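Local coordinates for protein hydrazine synthase subunit gamma (Candidatus Kuenenia stuttgartiensis, PDB 5C2V) that catalyses the three-electron reduction of nitric oxide to hydroxylamine, the first half-reaction of hydrazine formation by the hydrazine synthase complex, at residues His30-His35 with Met142-Leu147; Gly117-Ser120 with Arg124-Gly127; Ile178-Lys183 with Val308-Ala313; Pro182-Leu187 with Ser297-Gln302. All coordinates share one frame; numbering follows the deposited sequence.

Following the chain from its N terminus, contact 1 opens at the end of helix 26-30 and closes a long loop when helix 141-152 returns to it. Contact 2, a short turn at helix 123-126, is nested inside that loop and touches contact 1 through the 30-35 segment; together they tie the outer loops of the first lobe to the helices beside its heme. The chain then enters the second lobe. Contacts 3 and 4 overlap at P182 and K183; contact 3 returns to helix 301-312 and contact 4 to the loop leading into it, contact 4 closing first, so that contact 4 lies within the span of contact 3. The two pairs lie on opposite sides of the chain's centre.

Contact 1: residues His30-His35 with Met142-Leu147; sequences HFRVKH and MRLEAL
R32 lays its guanidinium against L144, which covers one face, and brushes E145, a small example of how a charged residue can pack against a helix. The R32 chain leaves the loop with CG anti to the carbonyl carbon (chi1 -43°) and then bends at chi3, which turns NE and the terminal nitrogens toward the helix. One methyl of L144 sits over the guanidinium: CD2 lies 3.8 Å from R32 NE, and it also touches R32 CD at 4.0 Å. The two side chains run alongside one another, pointing opposite ways. In L144, CG anti to the backbone N (chi1 180°) brings CD2 out to the arginine. This helix, 141-152, belongs to the heme-bearing N-terminal lobe; L144 also lies beside C126, which is covalently joined to the first heme, and L147 three residues on touches that heme directly. E145 crosses R32 at about a right angle, its CB 4.0 Å from R32 NH2. Its extended chain carries the carboxylate onward, and no salt bridge forms here, since E145 OE1 remains 5.0 Å from R32 NH2, although the opposite charges are probably still mutually favourable. Across the loop, R32 NE forms a weak, long ion pair with D123, while the backbone O of R32 accepts a hydrogen bond from S121.

Contact 2: residues Gly117-Ser120 with Arg124-Gly127; sequences GATS and RVCG. With HEC (heme c), chain V.
At the wall of the first heme site, T119 and S120 of the loop before helix 123-126 pack against R124 and V125 of that short helix. The methyl CG2 of T119 does most of the touching: it lies 3.6 Å from R124 CB and 3.8 Å from V125 CG2. Its position anti to the backbone N places this methyl against the helix, while OG1 turns aside to hydrogen-bond the backbone O of I115. The two methyls of V125 split their work, with CG2 meeting the loop and CG1, anti to the backbone N (chi1 176°), reaching over the face of pyrrole ring A, 3.5 Å from C3A of the heme. CG1 lies on the same side of the porphyrin as the water that binds the iron at 2.1 Å. One residue further on, C126 SG is joined covalently to heme CMB at 1.8 Å, a thioether additional to the two from C63 and C66 of the CXXCH motif, whose H67 is the axial ligand from the protein. This heme appears to be the active-site one. At the outer end of the contact, the extended arm of R124 carries its guanidinium under S120 OG, which sits over one face, nearest NH1 at 3.5 Å. The polar atoms find their partners outside the pair: S120 OG bonds the backbone O of V33, and R124 donates from NH2 to the O of H30 and from NH1 to the O of E114.

Contact 3: residues Ile178-Lys183 with Val308-Ala313; sequences IFEDPK and VEYLKA
F179, the last residue of helix 170-179, is met over one face by the edge of Y310 on helix 301-312. Followed outward, the phenylalanine shows how one ring edge can serve several atoms. CB already touches the tyrosine, lying 3.5 Å from Y310 CE2 and 3.6 Å from Y310 CD2. At CG the approach is nearest, 3.3 Å to the same Y310 CE2, which stands above the phenyl plane but toward its rim. The ring then divides: CD1 and CD2 are 3.7 Å and 3.6 Å from Y310 CE2. Further out, F179 CE1 lies toward L311 CD2, 4.4 Å away, while on the other branch F179 CE2 is still 4.2 Å from Y310 CE2, and contact with the tyrosine fades outward from CG. The result is an offset edge-to-face pair, with centroids 5.1 Å apart and planes at 60°. Both residues hold CG anti to the backbone N (chi1 -176° in F179 and 175° in Y310), which sends the two side chains out from their helices to cross at about a right angle. Beside them, E180 CG lies at the edge of the phenyl ring, in its plane. The chain then leaves the helix, and D181 OD1 accepts a hydrogen bond from K183 N, using the lone pair directed away from its other oxygen, to form an Asx turn. F179 also packs on C186, which carries the second heme, and L311 touches that heme. Such packing of the first helix of the domain against the last, with an aromatic pair at the interface, is characteristic of the class I cytochrome c fold.

Contact 4: residues Pro182-Leu187 with Ser297-Gln302; sequences PKVGCL and SHLKQQ. With HEC (heme c), chain B.
Just ahead of the CXXCH heme-binding motif of the second heme, K183 and V184 pack against H298 and L299 of the loop leading into helix 301-312. The aliphatic arm of K183 runs fully extended over one face of the H298 imidazole in a CH-pi contact: CE lies 3.7 Å from the ring centroid, 23° off the normal, and 3.5 Å from H298 CD2. The ring comes from the opposite direction, its CG lodged between the backbone N and the carbonyl carbon (chi1 55°). V184 CG2 lies at the edge of that ring, near its plane, and also meets L299 CD1 at 4.3 Å. The other methyl of V184, CG1, turns to the heme and touches CBB at 3.7 Å. Two residues on, C186 SG forms the thioether to heme CAB at 1.8 Å; C189 and H190 complete the motif, with H293 as the second axial ligand. The outer pair is exposed, whereas V184 and L299 are buried, V184 directly against the heme. K183 NZ is 4.2 Å from H298 ND1, so a positive lysine would probably lower the tendency of this imidazole to take up a proton.

Contact 1: residues His30-His35 with Met142-Leu147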
# COMPACT_ATOMS: atom_id res chain seq x y z
N HIS C 30 -21.37 -22.79 44.53
CA HIS C 30 -21.65 -22.13 45.80
C HIS C 30 -22.66 -22.93 46.62
O HIS C 30 -22.73 -22.79 47.84
CB HIS C 30 -22.18 -20.71 45.56
CG HIS C 30 -21.14 -19.75 45.06
ND1 HIS C 30 -21.44 -18.47 44.65
CD2 HIS C 30 -19.80 -19.89 44.90
CE1 HIS C 30 -20.34 -17.86 44.26
NE2 HIS C 30 -19.33 -18.70 44.41
N PHE C 31 -23.43 -23.76 45.93
CA PHE C 31 -24.44 -24.58 46.59
C PHE C 31 -23.82 -25.67 47.46
O PHE C 31 -24.47 -26.21 48.35
CB PHE C 31 -25.39 -25.21 45.57
CG PHE C 31 -26.52 -25.99 46.18
CD1 PHE C 31 -27.59 -25.33 46.77
CD2 PHE C 31 -26.51 -27.37 46.18
CE1 PHE C 31 -28.63 -26.04 47.34
CE2 PHE C 31 -27.55 -28.09 46.75
CZ PHE C 31 -28.61 -27.42 47.33
N ARG C 32 -22.55 -25.98 47.22
CA ARG C 32 -21.89 -26.94 48.09
C ARG C 32 -21.21 -26.15 49.19
O ARG C 32 -20.13 -25.58 49.00
CB ARG C 32 -20.89 -27.79 47.30
CG ARG C 32 -21.41 -28.24 45.94
CD ARG C 32 -20.28 -28.58 44.97
NE ARG C 32 -19.55 -29.78 45.34
CZ ARG C 32 -19.83 -31.00 44.90
NH1 ARG C 32 -20.85 -31.18 44.06
NH2 ARG C 32 -19.11 -32.04 45.29
N VAL C 33 -21.85 -26.14 50.36
CA VAL C 33 -21.37 -25.38 51.51
C VAL C 33 -20.36 -26.18 52.33
O VAL C 33 -19.37 -25.64 52.82
CB VAL C 33 -22.54 -24.94 52.40
CG1 VAL C 33 -22.05 -23.99 53.48
CG2 VAL C 33 -23.62 -24.28 51.56
N LYS C 34 -20.64 -27.47 52.48
CA LYS C 34 -19.83 -28.35 53.31
C LYS C 34 -19.30 -29.52 52.49
O LYS C 34 -19.83 -29.83 51.43
CB LYS C 34 -20.63 -28.85 54.50
N HIS C 35 -18.25 -30.15 53.00
CA HIS C 35 -17.61 -31.26 52.31
C HIS C 35 -18.54 -32.46 52.13
O HIS C 35 -19.45 -32.68 52.93
CB HIS C 35 -16.35 -31.71 53.07
CG HIS C 35 -15.21 -30.75 52.95
ND1 HIS C 35 -14.11 -30.80 53.78
CD2 HIS C 35 -14.98 -29.74 52.08
CE1 HIS C 35 -13.26 -29.85 53.44
NE2 HIS C 35 -13.76 -29.19 52.41
N MET C 142 -18.60 -34.81 39.80
CA MET C 142 -17.73 -35.94 40.09
C MET C 142 -16.25 -35.53 40.12
O MET C 142 -15.53 -35.88 41.06
CB MET C 142 -17.94 -37.04 39.05
CG MET C 142 -17.44 -38.41 39.49
SD MET C 142 -18.35 -39.03 40.92
CE MET C 142 -17.59 -40.64 41.14
N ARG C 143 -15.81 -34.81 39.10
CA ARG C 143 -14.42 -34.39 39.01
C ARG C 143 -14.05 -33.42 40.13
O ARG C 143 -12.94 -33.48 40.67
CB ARG C 143 -14.14 -33.75 37.64
CG ARG C 143 -14.02 -34.77 36.52
CD ARG C 143 -13.55 -34.15 35.21
NE ARG C 143 -14.65 -33.59 34.42
CZ ARG C 143 -14.81 -32.30 34.18
NH1 ARG C 143 -13.94 -31.41 34.65
NH2 ARG C 143 -15.84 -31.88 33.45
N LEU C 144 -14.98 -32.55 40.49
CA LEU C 144 -14.77 -31.64 41.61
C LEU C 144 -14.61 -32.41 42.91
O LEU C 144 -13.67 -32.18 43.67
CB LEU C 144 -15.92 -30.63 41.72
CG LEU C 144 -15.79 -29.62 42.87
CD1 LEU C 144 -14.44 -28.91 42.80
CD2 LEU C 144 -16.93 -28.62 42.84
N GLU C 145 -15.54 -33.33 43.16
CA GLU C 145 -15.49 -34.15 44.37
C GLU C 145 -14.18 -34.94 44.45
O GLU C 145 -13.58 -35.04 45.52
CB GLU C 145 -16.68 -35.11 44.43
CG GLU C 145 -16.72 -35.94 45.71
CD GLU C 145 -17.88 -36.92 45.73
OE1 GLU C 145 -18.65 -36.96 44.75
OE2 GLU C 145 -18.03 -37.64 46.74
N ALA C 146 -13.75 -35.48 43.32
CA ALA C 146 -12.50 -36.23 43.25
C ALA C 146 -11.31 -35.33 43.57
O ALA C 146 -10.40 -35.72 44.31
CB ALA C 146 -12.33 -36.85 41.87
N LEU C 147 -11.32 -34.12 43.02
CA LEU C 147 -10.28 -33.14 43.27
C LEU C 147 -10.18 -32.82 44.77
O LEU C 147 -9.09 -32.84 45.35
CB LEU C 147 -10.54 -31.86 42.47
CG LEU C 147 -9.49 -30.76 42.52
CD1 LEU C 147 -8.11 -31.31 42.20
CD2 LEU C 147 -9.86 -29.65 41.55

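Contact 2: residues Gly117-Ser120 with Arg124-Gly127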
# COMPACT_ATOMS: atom_id res chain seq x y z
N GLY C 117 -13.34 -15.19 51.47
CA GLY C 117 -12.74 -15.31 52.79
C GLY C 117 -13.52 -16.30 53.63
O GLY C 117 -14.70 -16.53 53.37
N ALA C 118 -12.88 -16.84 54.67
CA ALA C 118 -13.50 -17.81 55.57
C ALA C 118 -14.25 -18.89 54.80
O ALA C 118 -15.40 -19.20 55.12
CB ALA C 118 -14.43 -17.11 56.54
N THR C 119 -13.61 -19.44 53.78
CA THR C 119 -14.26 -20.39 52.88
C THR C 119 -14.70 -21.64 53.63
O THR C 119 -13.90 -22.30 54.29
CB THR C 119 -13.33 -20.79 51.72
OG1 THR C 119 -12.72 -19.61 51.17
CG2 THR C 119 -14.11 -21.50 50.64
N SER C 120 -15.99 -21.96 53.51
CA SER C 120 -16.59 -23.04 54.29
C SER C 120 -16.17 -24.42 53.81
O SER C 120 -16.06 -25.36 54.60
CB SER C 120 -18.11 -22.93 54.27
OG SER C 120 -18.61 -23.03 52.95
N ARG C 124 -15.58 -24.80 47.34
CA ARG C 124 -15.75 -23.39 46.97
C ARG C 124 -14.43 -22.74 46.59
O ARG C 124 -14.40 -21.61 46.11
CB ARG C 124 -16.42 -22.62 48.10
CG ARG C 124 -17.89 -22.94 48.31
CD ARG C 124 -18.49 -22.07 49.40
NE ARG C 124 -19.94 -22.11 49.40
CZ ARG C 124 -20.71 -21.36 50.18
NH1 ARG C 124 -20.16 -20.49 51.02
NH2 ARG C 124 -22.03 -21.46 50.11
N VAL C 125 -13.33 -23.45 46.82
CA VAL C 125 -12.01 -22.96 46.44
C VAL C 125 -11.67 -23.39 45.01
O VAL C 125 -11.51 -22.55 44.12
CB VAL C 125 -10.91 -23.47 47.39
CG1 VAL C 125 -9.55 -23.02 46.90
CG2 VAL C 125 -11.17 -22.96 48.80
N CYS C 126 -11.57 -24.69 44.79
CA CYS C 126 -11.21 -25.24 43.49
C CYS C 126 -12.34 -25.11 42.47
O CYS C 126 -12.08 -24.81 41.30
CB CYS C 126 -10.80 -26.70 43.61
SG CYS C 126 -9.29 -26.93 44.55
N GLY C 127 -13.57 -25.35 42.90
CA GLY C 127 -14.72 -25.28 42.01
C GLY C 127 -14.91 -23.90 41.40
O GLY C 127 -15.52 -23.76 40.35
FE HEC V . -5.17 -22.47 44.51
CHA HEC V . -5.54 -21.16 47.66
CHB HEC V . -6.51 -25.42 45.59
CHC HEC V . -5.03 -23.72 41.29
CHD HEC V . -3.15 -19.88 43.56
NA HEC V . -5.93 -23.15 46.30
C1A HEC V . -5.92 -22.47 47.50
C2A HEC V . -6.36 -23.39 48.54
C3A HEC V . -6.63 -24.56 47.96
C4A HEC V . -6.36 -24.43 46.54
CMA HEC V . -7.14 -25.86 48.63
CAA HEC V . -6.51 -23.03 50.04
CBA HEC V . -5.57 -23.87 50.92
CGA HEC V . -5.77 -23.53 52.37
O1A HEC V . -6.54 -22.58 52.67
O2A HEC V . -5.16 -24.20 53.23
NB HEC V . -5.57 -24.30 43.62
C1B HEC V . -6.35 -25.26 44.23
C2B HEC V . -6.97 -26.06 43.20
C3B HEC V . -6.56 -25.60 42.01
C4B HEC V . -5.67 -24.48 42.25
CMB HEC V . -7.92 -27.25 43.45
CAB HEC V . -6.95 -26.13 40.61
CBB HEC V . -8.43 -25.81 40.29
NC HEC V . -4.24 -21.91 42.75
C1C HEC V . -4.35 -22.55 41.53
C2C HEC V . -3.73 -21.70 40.53
C3C HEC V . -3.10 -20.71 41.17
C4C HEC V . -3.48 -20.78 42.57
CMC HEC V . -3.48 -22.14 39.07
CAC HEC V . -2.23 -19.60 40.53
CBC HEC V . -3.11 -18.67 39.67
ND HEC V . -4.40 -20.81 45.49
C1D HEC V . -3.71 -19.79 44.82
C2D HEC V . -3.69 -18.62 45.66
C3D HEC V . -4.43 -19.02 46.95
C4D HEC V . -4.84 -20.39 46.75
CMD HEC V . -3.04 -17.25 45.35
CAD HEC V . -4.70 -18.14 48.18
CBD HEC V . -5.93 -17.28 47.90
CGD HEC V . -6.23 -16.42 49.10
O1D HEC V . -7.22 -15.64 49.05
O2D HEC V . -5.48 -16.51 50.10
O HOH W 1 -6.92 -21.36 44.21

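Contact 3: residues Ile178-Lys183 with Val308-Ala313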
# COMPACT_ATOMS: atom_id res chain seq x y z
N ILE C 178 11.43 -20.31 74.04
CA ILE C 178 11.06 -18.97 73.62
C ILE C 178 9.67 -18.98 73.00
O ILE C 178 8.85 -18.09 73.25
CB ILE C 178 12.08 -18.38 72.62
CG1 ILE C 178 13.30 -17.80 73.35
CG2 ILE C 178 11.45 -17.30 71.76
CD1 ILE C 178 14.28 -18.84 73.84
N PHE C 179 9.40 -20.00 72.19
CA PHE C 179 8.11 -20.17 71.54
C PHE C 179 6.98 -20.29 72.56
O PHE C 179 5.93 -19.66 72.42
CB PHE C 179 8.13 -21.41 70.64
CG PHE C 179 6.86 -21.63 69.85
CD1 PHE C 179 6.70 -21.05 68.61
CD2 PHE C 179 5.84 -22.42 70.36
CE1 PHE C 179 5.55 -21.25 67.88
CE2 PHE C 179 4.68 -22.62 69.63
CZ PHE C 179 4.54 -22.04 68.39
N GLU C 180 7.20 -21.10 73.59
CA GLU C 180 6.16 -21.41 74.56
C GLU C 180 6.17 -20.46 75.76
O GLU C 180 5.39 -20.62 76.69
CB GLU C 180 6.30 -22.85 75.03
CG GLU C 180 6.09 -23.87 73.92
CD GLU C 180 6.53 -25.26 74.31
OE1 GLU C 180 6.08 -26.23 73.67
OE2 GLU C 180 7.33 -25.38 75.27
N ASP C 181 7.07 -19.48 75.72
CA ASP C 181 7.13 -18.45 76.76
C ASP C 181 5.81 -17.68 76.79
O ASP C 181 5.36 -17.18 75.76
CB ASP C 181 8.31 -17.51 76.51
CG ASP C 181 8.61 -16.62 77.70
OD1 ASP C 181 7.70 -15.94 78.20
OD2 ASP C 181 9.78 -16.60 78.14
N PRO C 182 5.18 -17.60 77.97
CA PRO C 182 3.90 -16.91 78.13
C PRO C 182 3.97 -15.42 77.81
O PRO C 182 2.95 -14.81 77.51
CB PRO C 182 3.56 -17.14 79.61
CG PRO C 182 4.86 -17.43 80.26
CD PRO C 182 5.66 -18.17 79.24
N LYS C 183 5.17 -14.84 77.88
CA LYS C 183 5.35 -13.43 77.53
C LYS C 183 5.38 -13.25 76.02
O LYS C 183 4.80 -12.31 75.48
CB LYS C 183 6.62 -12.87 78.16
CG LYS C 183 6.83 -11.39 77.91
CD LYS C 183 8.13 -10.89 78.50
CE LYS C 183 8.28 -9.39 78.30
NZ LYS C 183 9.50 -8.85 78.96
N VAL C 308 13.64 -19.35 65.20
CA VAL C 308 13.60 -19.69 63.78
C VAL C 308 13.92 -21.17 63.58
O VAL C 308 13.24 -21.87 62.82
CB VAL C 308 14.58 -18.83 62.96
CG1 VAL C 308 14.80 -19.43 61.57
CG2 VAL C 308 14.08 -17.40 62.86
N GLU C 309 14.95 -21.65 64.27
CA GLU C 309 15.34 -23.06 64.18
C GLU C 309 14.23 -23.99 64.68
O GLU C 309 14.04 -25.07 64.13
CB GLU C 309 16.62 -23.31 64.98
CG GLU C 309 17.88 -22.79 64.30
CD GLU C 309 18.21 -23.55 63.02
OE1 GLU C 309 17.78 -24.71 62.89
OE2 GLU C 309 18.89 -22.97 62.15
N TYR C 310 13.51 -23.56 65.71
CA TYR C 310 12.39 -24.34 66.23
C TYR C 310 11.24 -24.35 65.23
O TYR C 310 10.55 -25.36 65.08
CB TYR C 310 11.93 -23.79 67.58
CG TYR C 310 10.70 -24.48 68.12
CD1 TYR C 310 10.73 -25.81 68.49
CD2 TYR C 310 9.50 -23.78 68.27
CE1 TYR C 310 9.60 -26.44 68.99
CE2 TYR C 310 8.37 -24.40 68.77
CZ TYR C 310 8.43 -25.73 69.12
OH TYR C 310 7.30 -26.35 69.62
N LEU C 311 11.03 -23.22 64.57
CA LEU C 311 10.02 -23.13 63.51
C LEU C 311 10.37 -24.09 62.37
O LEU C 311 9.50 -24.74 61.80
CB LEU C 311 9.90 -21.70 62.99
CG LEU C 311 9.21 -20.71 63.93
CD1 LEU C 311 9.32 -19.29 63.39
CD2 LEU C 311 7.76 -21.09 64.13
N LYS C 312 11.66 -24.17 62.06
CA LYS C 312 12.15 -25.09 61.03
C LYS C 312 11.92 -26.55 61.43
O LYS C 312 11.90 -27.43 60.58
CB LYS C 312 13.64 -24.86 60.77
CG LYS C 312 13.98 -23.52 60.13
CD LYS C 312 15.48 -23.33 60.03
CE LYS C 312 16.14 -24.48 59.29
NZ LYS C 312 17.62 -24.36 59.27
N ALA C 313 11.76 -26.79 62.73
CA ALA C 313 11.62 -28.14 63.25
C ALA C 313 10.17 -28.63 63.19
O ALA C 313 9.90 -29.80 63.42
CB ALA C 313 12.14 -28.21 64.68

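Contact 4: residues Pro182-Leu187 with Ser297-Gln302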
# COMPACT_ATOMS: atom_id res chain seq x y z
N PRO C 182 5.18 -17.60 77.97
CA PRO C 182 3.90 -16.91 78.13
C PRO C 182 3.97 -15.42 77.81
O PRO C 182 2.95 -14.81 77.51
CB PRO C 182 3.56 -17.14 79.61
CG PRO C 182 4.86 -17.43 80.26
CD PRO C 182 5.66 -18.17 79.24
N LYS C 183 5.17 -14.84 77.88
CA LYS C 183 5.35 -13.43 77.53
C LYS C 183 5.38 -13.25 76.02
O LYS C 183 4.80 -12.31 75.48
CB LYS C 183 6.62 -12.87 78.16
CG LYS C 183 6.83 -11.39 77.91
CD LYS C 183 8.13 -10.89 78.50
CE LYS C 183 8.28 -9.39 78.30
NZ LYS C 183 9.50 -8.85 78.96
N VAL C 184 6.07 -14.16 75.33
CA VAL C 184 6.10 -14.15 73.87
C VAL C 184 4.71 -14.50 73.35
O VAL C 184 4.16 -13.80 72.50
CB VAL C 184 7.14 -15.14 73.32
CG1 VAL C 184 7.16 -15.09 71.80
CG2 VAL C 184 8.52 -14.82 73.88
N GLY C 185 4.16 -15.60 73.85
CA GLY C 185 2.78 -15.96 73.60
C GLY C 185 2.46 -16.52 72.22
O GLY C 185 1.44 -16.16 71.63
N CYS C 186 3.32 -17.40 71.71
CA CYS C 186 3.06 -18.03 70.43
C CYS C 186 1.99 -19.11 70.55
O CYS C 186 1.24 -19.37 69.61
CB CYS C 186 4.34 -18.64 69.85
SG CYS C 186 5.67 -17.45 69.54
N LEU C 187 1.92 -19.74 71.73
CA LEU C 187 0.99 -20.84 71.97
C LEU C 187 -0.47 -20.40 71.93
O LEU C 187 -1.36 -21.23 71.77
CB LEU C 187 1.28 -21.49 73.32
CG LEU C 187 2.52 -22.39 73.41
CD1 LEU C 187 2.67 -22.93 74.82
CD2 LEU C 187 2.42 -23.51 72.39
N SER C 297 9.83 -7.89 70.85
CA SER C 297 10.67 -6.69 70.89
C SER C 297 11.80 -6.80 71.91
O SER C 297 12.89 -6.26 71.70
CB SER C 297 9.83 -5.45 71.19
OG SER C 297 8.86 -5.24 70.17
N HIS C 298 11.53 -7.49 73.01
CA HIS C 298 12.50 -7.63 74.09
C HIS C 298 13.54 -8.72 73.80
O HIS C 298 14.63 -8.71 74.37
CB HIS C 298 11.78 -7.95 75.40
CG HIS C 298 10.89 -9.14 75.32
ND1 HIS C 298 11.35 -10.43 75.51
CD2 HIS C 298 9.57 -9.26 75.05
CE1 HIS C 298 10.35 -11.28 75.37
NE2 HIS C 298 9.25 -10.59 75.09
N LEU C 299 13.20 -9.64 72.91
CA LEU C 299 14.14 -10.68 72.49
C LEU C 299 15.26 -10.06 71.66
O LEU C 299 15.10 -8.97 71.12
CB LEU C 299 13.42 -11.77 71.68
CG LEU C 299 12.28 -12.57 72.29
CD1 LEU C 299 11.82 -13.66 71.32
CD2 LEU C 299 12.67 -13.19 73.63
N LYS C 300 16.41 -10.73 71.57
CA LYS C 300 17.44 -10.28 70.64
C LYS C 300 18.11 -11.52 70.02
O LYS C 300 17.85 -12.64 70.44
CB LYS C 300 18.42 -9.30 71.35
CG LYS C 300 19.82 -9.12 70.75
CD LYS C 300 20.17 -7.65 70.48
CE LYS C 300 21.51 -7.54 69.77
NZ LYS C 300 21.39 -7.89 68.32
N GLN C 301 19.01 -11.28 69.07
CA GLN C 301 19.29 -12.16 67.94
C GLN C 301 19.45 -13.66 68.19
O GLN C 301 18.91 -14.45 67.42
CB GLN C 301 20.55 -11.66 67.25
CG GLN C 301 20.72 -12.19 65.84
CD GLN C 301 19.58 -11.76 64.93
OE1 GLN C 301 19.22 -12.48 63.99
NE2 GLN C 301 19.01 -10.59 65.18
N GLN C 302 20.19 -14.07 69.22
CA GLN C 302 20.40 -15.50 69.44
C GLN C 302 19.07 -16.20 69.73
O GLN C 302 18.79 -17.29 69.22
CB GLN C 302 21.40 -15.73 70.57
CG GLN C 302 22.34 -16.91 70.34
CD GLN C 302 21.65 -18.24 70.50
OE1 GLN C 302 20.96 -18.48 71.49
NE2 GLN C 302 21.81 -19.12 69.51
FE HEC B . 1.58 -16.50 64.09
CHA HEC B . 1.17 -16.50 60.68
CHB HEC B . 4.67 -17.91 63.73
CHC HEC B . 2.27 -15.83 67.40
CHD HEC B . -1.63 -15.44 64.54
NA HEC B . 2.73 -17.08 62.49
C1A HEC B . 2.34 -17.04 61.16
C2A HEC B . 3.40 -17.66 60.38
C3A HEC B . 4.36 -18.05 61.22
C4A HEC B . 3.96 -17.69 62.57
CMA HEC B . 5.68 -18.76 60.82
CAA HEC B . 3.40 -17.84 58.85
CBA HEC B . 2.34 -18.86 58.45
CGA HEC B . 2.17 -18.87 56.96
O1A HEC B . 1.55 -19.83 56.43
O2A HEC B . 2.67 -17.93 56.29
NB HEC B . 3.16 -16.88 65.36
C1B HEC B . 4.39 -17.34 64.95
C2B HEC B . 5.34 -17.10 66.02
C3B HEC B . 4.67 -16.53 67.04
C4B HEC B . 3.29 -16.38 66.64
CMB HEC B . 6.84 -17.47 65.98
CAB HEC B . 5.25 -16.09 68.40
CBB HEC B . 6.17 -14.86 68.23
NC HEC B . 0.52 -15.77 65.68
C1C HEC B . 0.99 -15.57 66.96
C2C HEC B . -0.06 -14.92 67.72
C3C HEC B . -1.17 -14.92 66.97
C4C HEC B . -0.81 -15.38 65.65
CMC HEC B . -0.00 -14.66 69.25
CAC HEC B . -2.57 -14.40 67.39
CBC HEC B . -2.53 -12.87 67.60
ND HEC B . -0.02 -16.10 62.80
C1D HEC B . -1.21 -15.52 63.23
C2D HEC B . -1.93 -15.01 62.09
C3D HEC B . -1.04 -15.35 60.87
C4D HEC B . 0.11 -16.02 61.42
CMD HEC B . -3.29 -14.28 62.08
CAD HEC B . -1.32 -15.03 59.39
CBD HEC B . -1.27 -13.52 59.18
CGD HEC B . -1.23 -13.21 57.71
O1D HEC B . -1.13 -12.00 57.35
O2D HEC B . -1.29 -14.16 56.89